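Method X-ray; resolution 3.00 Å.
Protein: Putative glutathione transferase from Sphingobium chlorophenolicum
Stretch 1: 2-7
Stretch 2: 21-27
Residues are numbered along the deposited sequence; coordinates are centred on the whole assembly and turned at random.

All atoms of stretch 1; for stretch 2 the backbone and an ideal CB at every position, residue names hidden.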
# COMPACT_ATOMS: atom_id res chain seq x y z
N GLY A 2 6.44 -17.52 15.90
CA GLY A 2 7.45 -18.55 16.09
C GLY A 2 8.50 -18.21 17.14
O GLY A 2 9.12 -17.15 17.08
N LEU A 3 8.70 -19.10 18.10
CA LEU A 3 9.76 -18.96 19.08
C LEU A 3 10.39 -20.31 19.35
O LEU A 3 9.83 -21.37 19.06
CB LEU A 3 9.23 -18.44 20.41
CG LEU A 3 8.57 -17.08 20.50
CD1 LEU A 3 8.34 -16.78 21.93
CD2 LEU A 3 9.43 -16.02 19.92
N LEU A 4 11.59 -20.30 19.90
CA LEU A 4 12.11 -21.54 20.42
C LEU A 4 11.74 -21.57 21.88
O LEU A 4 12.03 -20.65 22.62
CB LEU A 4 13.62 -21.67 20.20
CG LEU A 4 14.01 -22.28 18.86
CD1 LEU A 4 15.50 -22.41 18.78
CD2 LEU A 4 13.39 -23.65 18.68
N ILE A 5 11.06 -22.62 22.31
CA ILE A 5 10.60 -22.63 23.69
C ILE A 5 11.41 -23.50 24.61
O ILE A 5 11.75 -23.07 25.69
CB ILE A 5 9.12 -22.97 23.83
CG1 ILE A 5 8.50 -21.97 24.79
CG2 ILE A 5 8.96 -24.45 24.19
CD1 ILE A 5 8.61 -20.58 24.30
N ASP A 6 11.74 -24.72 24.23
CA ASP A 6 12.67 -25.38 25.11
C ASP A 6 13.51 -26.17 24.16
O ASP A 6 13.76 -27.34 24.38
CB ASP A 6 11.95 -26.25 26.17
CG ASP A 6 11.77 -25.54 27.55
OD1 ASP A 6 10.64 -25.48 28.10
OD2 ASP A 6 12.77 -25.08 28.13
N GLY A 7 13.94 -25.53 23.10
CA GLY A 7 14.59 -26.23 22.03
C GLY A 7 13.50 -26.74 21.09
O GLY A 7 13.75 -27.51 20.13
N UNK A 21 2.99 -17.71 34.54
CA UNK A 21 3.65 -18.78 33.79
C UNK A 21 5.15 -18.74 33.55
O UNK A 21 5.95 -18.77 34.50
CB UNK A 21 2.98 -18.85 32.41
N UNK A 22 5.53 -18.69 32.27
CA UNK A 22 6.93 -18.68 31.84
C UNK A 22 7.23 -17.45 30.98
O UNK A 22 6.63 -17.29 29.92
CB UNK A 22 7.26 -19.96 31.06
N UNK A 23 8.16 -16.62 31.46
CA UNK A 23 8.66 -15.44 30.72
C UNK A 23 9.71 -15.83 29.68
O UNK A 23 10.63 -16.61 29.99
CB UNK A 23 9.25 -14.42 31.69
N UNK A 24 9.57 -15.27 28.47
CA UNK A 24 10.52 -15.46 27.35
C UNK A 24 11.29 -14.17 26.91
O UNK A 24 10.67 -13.18 26.49
CB UNK A 24 9.75 -16.01 26.15
N UNK A 25 12.62 -14.20 27.01
CA UNK A 25 13.47 -13.06 26.67
C UNK A 25 13.42 -12.89 25.17
O UNK A 25 13.69 -13.83 24.44
CB UNK A 25 14.91 -13.25 27.16
N UNK A 26 13.09 -11.69 24.69
CA UNK A 26 12.92 -11.49 23.25
C UNK A 26 14.08 -10.75 22.58
O UNK A 26 14.18 -10.64 21.36
CB UNK A 26 11.62 -10.72 23.00
N UNK A 27 14.97 -10.22 23.38
CA UNK A 27 16.12 -9.49 22.88
C UNK A 27 17.15 -10.41 22.22
O UNK A 27 17.03 -11.64 22.26
CB UNK A 27 16.77 -8.71 24.02

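Position 21 lies beyond the reach of stretch 1: nothing of that stretch comes within 5.5 Å of its ideal CB, so the choice falls to the backbone. Its phi is 51° with a psi of -118°, and a positive phi favours the residue that has no CB to crowd the main chain. The deposited residue is Gly21, preceded by a cis peptide bond and poorly ordered, so its details deserve caution.

At position 22 the chain is extended (phi -124°, psi 119°) and CA-to-CB points toward stretch 1, yet the ideal CB still has open space before it. What stretch 1 offers lies farther on: the carboxylate of Asp6 and the carbonyl oxygen of Ile5, one charged acceptor and one neutral one. A short side chain would fall well short of either; a long one ending in a donor, lysine or arginine, would suit. The residue is Arg22. Its chi1, chi2 and chi3 are all t, so the aliphatic part runs out nearly straight and spends its full length on crossing the gap. Arg22 NH2 then stands 3.5 Å from Asp6 OD2, in a salt bridge that includes a weak hydrogen bond; the N-H...acceptor angle of 167° is nearly straight, but the distance is long. The carboxylate oxygen lies at the guanidinium edge, near its plane, where the N-H bonds point. Arg22 NH2 is also 4.1 Å from Ile5 O, near enough for contact but not a hydrogen bond.

Position 23 turns out of reach of stretch 1, which therefore sets no preference. Phe23 takes chi1 t and its side chain stays far from stretch 1.

Position 24 points toward stretch 1 again, now at close range: its ideal CB is 4.5 Å from Leu3 CD1 and 5.1 Å from Ile5 CD1. Stretch 1 offers methyl groups here and no partner for a charge or a donor, so an apolar residue suits; valine, isoleucine or leucine would be reasonable, and alanine would touch less. The residue is Val24, whose branching at CB serves both neighbours: Val24 CG1 packs 3.8 Å from Leu3 CD1, and Val24 CG2 packs 3.8 Å from Ile5 CD1.

Position 25 again has nothing of stretch 1 near it, and a polar residue is as acceptable as any. Arg25 instead finds its partner locally, as the last position will make clear.

Position 26 points sideways, and its ideal CB is clear of stretch 1. A short side chain would make little contact there, whereas a long, flexible one could bend back over Leu3; methionine, lysine or arginine would serve. Lys26 does so, bringing Lys26 NZ to 3.7 Å from Leu3 CD1, a van der Waals contact that leaves the ammonium without a charged partner in stretch 1.

Position 27 is out of reach of stretch 1, so many side chains would do, polar ones included. Glu27 pairs with Arg25, two residues back: Arg25 NE lies 2.5 Å from Glu27 OE1 in a hydrogen-bonded salt bridge.

Stretch 2, residues 21-27: GRFVRKE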
# COMPACT_ATOMS: atom_id res chain seq x y z
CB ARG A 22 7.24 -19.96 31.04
CG ARG A 22 8.74 -20.36 30.90
CD ARG A 22 8.89 -21.80 30.32
NE ARG A 22 10.25 -22.22 29.94
CZ ARG A 22 11.32 -21.42 29.92
NH1 ARG A 22 11.24 -20.13 30.26
NH2 ARG A 22 12.49 -21.92 29.55
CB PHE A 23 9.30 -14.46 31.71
CG PHE A 23 9.69 -13.11 31.11
CD1 PHE A 23 8.74 -12.12 30.89
CD2 PHE A 23 11.01 -12.80 30.84
CE1 PHE A 23 9.08 -10.89 30.38
CE2 PHE A 23 11.34 -11.58 30.33
CZ PHE A 23 10.36 -10.62 30.11
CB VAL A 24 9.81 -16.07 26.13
CG1 VAL A 24 10.63 -15.92 24.89
CG2 VAL A 24 9.48 -17.51 26.38
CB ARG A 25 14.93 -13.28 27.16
CG ARG A 25 15.13 -13.19 28.69
CD ARG A 25 16.59 -13.15 29.16
NE ARG A 25 17.35 -12.09 28.48
CZ ARG A 25 18.58 -12.22 27.96
NH1 ARG A 25 19.24 -13.39 28.05
NH2 ARG A 25 19.18 -11.17 27.35
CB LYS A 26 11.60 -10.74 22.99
CG LYS A 26 10.39 -11.29 23.74
CD LYS A 26 9.64 -12.36 22.95
CE LYS A 26 8.20 -12.43 23.39
NZ LYS A 26 7.36 -13.24 22.45
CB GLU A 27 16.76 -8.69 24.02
CG GLU A 27 17.16 -9.52 25.23
CD GLU A 27 16.06 -9.64 26.31
OE1 GLU A 27 16.44 -9.95 27.46
OE2 GLU A 27 14.85 -9.43 26.03
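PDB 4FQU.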